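Local atomic coordinates of penicillin-binding protein PbpB (Mycobacterium tuberculosis, PDB entry 6KGU), a protein that synthesises cross-linked peptidoglycan from lipid intermediates for the mycobacterial cell wall and binds beta-lactam antibiotics such as aztreonam. Residues V493-F498 and G512-N517. Sequence-based numbering, arbitrary orientation.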
loop_
_atom_site.group_PDB
_atom_site.type_symbol
_atom_site.label_atom_id
_atom_site.label_comp_id
_atom_site.label_asym_id
_atom_site.label_seq_id
_atom_site.Cartn_x
_atom_site.Cartn_y
_atom_site.Cartn_z
ATOM N N VAL A 493 -20.127 5.784 6.186
ATOM C CA VAL A 493 -19.234 4.629 6.246
ATOM C C VAL A 493 -18.114 4.871 5.242
ATOM O O VAL A 493 -18.387 5.028 4.045
ATOM C CB VAL A 493 -19.981 3.321 5.936
ATOM C CG1 VAL A 493 -19.064 2.123 6.113
ATOM C CG2 VAL A 493 -21.226 3.204 6.807
ATOM N N TYR A 494 -16.859 4.895 5.721
ATOM C CA TYR A 494 -15.721 5.308 4.897
ATOM C C TYR A 494 -14.617 4.267 4.824
ATOM O O TYR A 494 -14.400 3.490 5.757
ATOM C CB TYR A 494 -15.082 6.585 5.416
ATOM C CG TYR A 494 -16.064 7.663 5.737
ATOM C CD1 TYR A 494 -16.051 8.288 6.971
ATOM C CD2 TYR A 494 -17.007 8.060 4.803
ATOM C CE1 TYR A 494 -16.956 9.282 7.272
ATOM C CE2 TYR A 494 -17.910 9.043 5.088
ATOM C CZ TYR A 494 -17.883 9.651 6.324
ATOM O OH TYR A 494 -18.794 10.636 6.605
ATOM N N TRP A 495 -13.913 4.265 3.689
ATOM C CA TRP A 495 -12.545 3.774 3.626
ATOM C C TRP A 495 -11.627 4.964 3.837
ATOM O O TRP A 495 -11.674 5.924 3.061
ATOM C CB TRP A 495 -12.205 3.134 2.286
ATOM C CG TRP A 495 -12.673 1.767 2.113
ATOM C CD1 TRP A 495 -12.382 0.672 2.896
ATOM C CD2 TRP A 495 -13.516 1.305 1.068
ATOM N NE1 TRP A 495 -13.017 -0.443 2.403
ATOM C CE2 TRP A 495 -13.717 -0.084 1.276
ATOM C CE3 TRP A 495 -14.129 1.931 -0.029
ATOM C CZ2 TRP A 495 -14.504 -0.855 0.426
ATOM C CZ3 TRP A 495 -14.908 1.159 -0.876
ATOM C CH2 TRP A 495 -15.092 -0.220 -0.642
ATOM N N ILE A 496 -10.784 4.882 4.863
ATOM C CA ILE A 496 -9.759 5.880 5.149
ATOM C C ILE A 496 -8.424 5.347 4.642
ATOM O O ILE A 496 -8.047 4.213 4.957
ATOM C CB ILE A 496 -9.690 6.174 6.656
ATOM C CG1 ILE A 496 -11.076 6.585 7.172
ATOM C CG2 ILE A 496 -8.568 7.175 6.983
ATOM C CD1 ILE A 496 -11.756 7.635 6.394
ATOM N N THR A 497 -7.701 6.169 3.887
ATOM C CA THR A 497 -6.395 5.814 3.351
ATOM C C THR A 497 -5.389 6.908 3.658
ATOM O O THR A 497 -5.749 8.072 3.848
ATOM C CB THR A 497 -6.436 5.612 1.832
ATOM O OG1 THR A 497 -7.090 6.728 1.215
ATOM C CG2 THR A 497 -7.186 4.320 1.489
ATOM N N PHE A 498 -4.124 6.510 3.738
ATOM C CA PHE A 498 -3.008 7.440 3.690
ATOM C C PHE A 498 -1.894 6.755 2.919
ATOM O O PHE A 498 -1.648 5.561 3.108
ATOM C CB PHE A 498 -2.488 7.867 5.091
ATOM C CG PHE A 498 -1.555 9.082 5.052
ATOM C CD1 PHE A 498 -0.203 8.938 4.772
ATOM C CD2 PHE A 498 -2.050 10.364 5.256
ATOM C CE1 PHE A 498 0.642 10.042 4.718
ATOM C CE2 PHE A 498 -1.211 11.476 5.186
ATOM C CZ PHE A 498 0.138 11.311 4.916
ATOM N N GLY A 512 1.772 2.784 2.748
ATOM C CA GLY A 512 0.346 2.856 2.435
ATOM C C GLY A 512 -0.482 2.219 3.536
ATOM O O GLY A 512 -0.130 1.152 4.047
ATOM N N ILE A 513 -1.587 2.869 3.888
ATOM C CA ILE A 513 -2.426 2.468 5.022
ATOM C C ILE A 513 -3.886 2.541 4.586
ATOM O O ILE A 513 -4.276 3.454 3.854
ATOM C CB ILE A 513 -2.208 3.386 6.252
ATOM C CG1 ILE A 513 -0.782 3.275 6.795
ATOM C CG2 ILE A 513 -3.219 3.086 7.397
ATOM C CD1 ILE A 513 -0.387 4.505 7.594
ATOM N N MET A 514 -4.706 1.601 5.052
ATOM C CA MET A 514 -6.143 1.712 4.869
ATOM C C MET A 514 -6.849 1.262 6.141
ATOM O O MET A 514 -6.442 0.298 6.788
ATOM C CB MET A 514 -6.639 0.900 3.658
ATOM C CG MET A 514 -8.131 1.087 3.399
ATOM S SD MET A 514 -9.181 -0.029 4.376
ATOM C CE MET A 514 -9.047 -1.513 3.381
ATOM N N LEU A 515 -7.893 2.006 6.513
ATOM C CA LEU A 515 -8.757 1.708 7.655
ATOM C C LEU A 515 -10.182 1.530 7.163
ATOM O O LEU A 515 -10.710 2.403 6.468
ATOM C CB LEU A 515 -8.755 2.829 8.691
ATOM C CG LEU A 515 -7.501 2.948 9.558
ATOM C CD1 LEU A 515 -6.456 3.606 8.742
ATOM C CD2 LEU A 515 -7.775 3.767 10.813
ATOM N N ASP A 516 -10.815 0.426 7.550
ATOM C CA ASP A 516 -12.183 0.135 7.133
ATOM C C ASP A 516 -13.129 0.735 8.165
ATOM O O ASP A 516 -13.321 0.179 9.250
ATOM C CB ASP A 516 -12.398 -1.365 6.975
ATOM C CG ASP A 516 -13.823 -1.713 6.527
ATOM O OD1 ASP A 516 -14.697 -0.815 6.500
ATOM O OD2 ASP A 516 -14.078 -2.885 6.205
ATOM N N ASN A 517 -13.706 1.877 7.815
ATOM C CA ASN A 517 -14.724 2.563 8.605
ATOM C C ASN A 517 -14.376 2.793 10.080
ATOM O O ASN A 517 -15.093 2.323 10.969
ATOM C CB ASN A 517 -16.051 1.828 8.488
ATOM C CG ASN A 517 -17.206 2.658 9.022
ATOM O OD1 ASN A 517 -17.271 3.874 8.797
ATOM N ND2 ASN A 517 -18.101 2.022 9.743
#
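Antiparallel strand pairing joins V493-F498 to G512-N517, the two arms of a beta hairpin in the sheet of the transpeptidase domain. I496 and L515 form one hydrogen-bonded pair, with L515 N 2.7 Å from I496 O and I496 N 3.0 Å from L515 O. F498 and I513 form the next. W495-D516 and T497-M514 are the non-hydrogen-bonded pairs; at the latter, T497 CA comes 3.2 Å from I513 O in a CA-H...O contact.

W495 and M514 meet on the face they share with T497 and D516. In one of two deposited conformers, the methionine chain bends at chi2 (-86°) and chi3 (-81°). There SD lies 3.6 Å from W495 CD1, an oblique Met-aromatic contact, and M514 CG touches T497 CG2 at 3.9 Å. On the other face, I496 and L515 meet CB to CB, and I513 and F498 pack against F534 of helix 531-544.

The pairing continues at N517, with a weak hydrogen bond from N517 N to Y494 O at 2.7 Å. N517 OD1 accepts from Y494 N at 3.3 Å, the donor above the amide plane. N517 CG, anti to its backbone N (chi1 -167°), packs on V493 CG1 at 3.5 Å, the side chains crossing at about a right angle.

Strand 473-483, probably carrying the KTG motif (K475), flanks V493-F498; G512-D516 lies one strand behind. This central sheet of the penicillin-binding transpeptidase fold meets bound aztreonam at Y494.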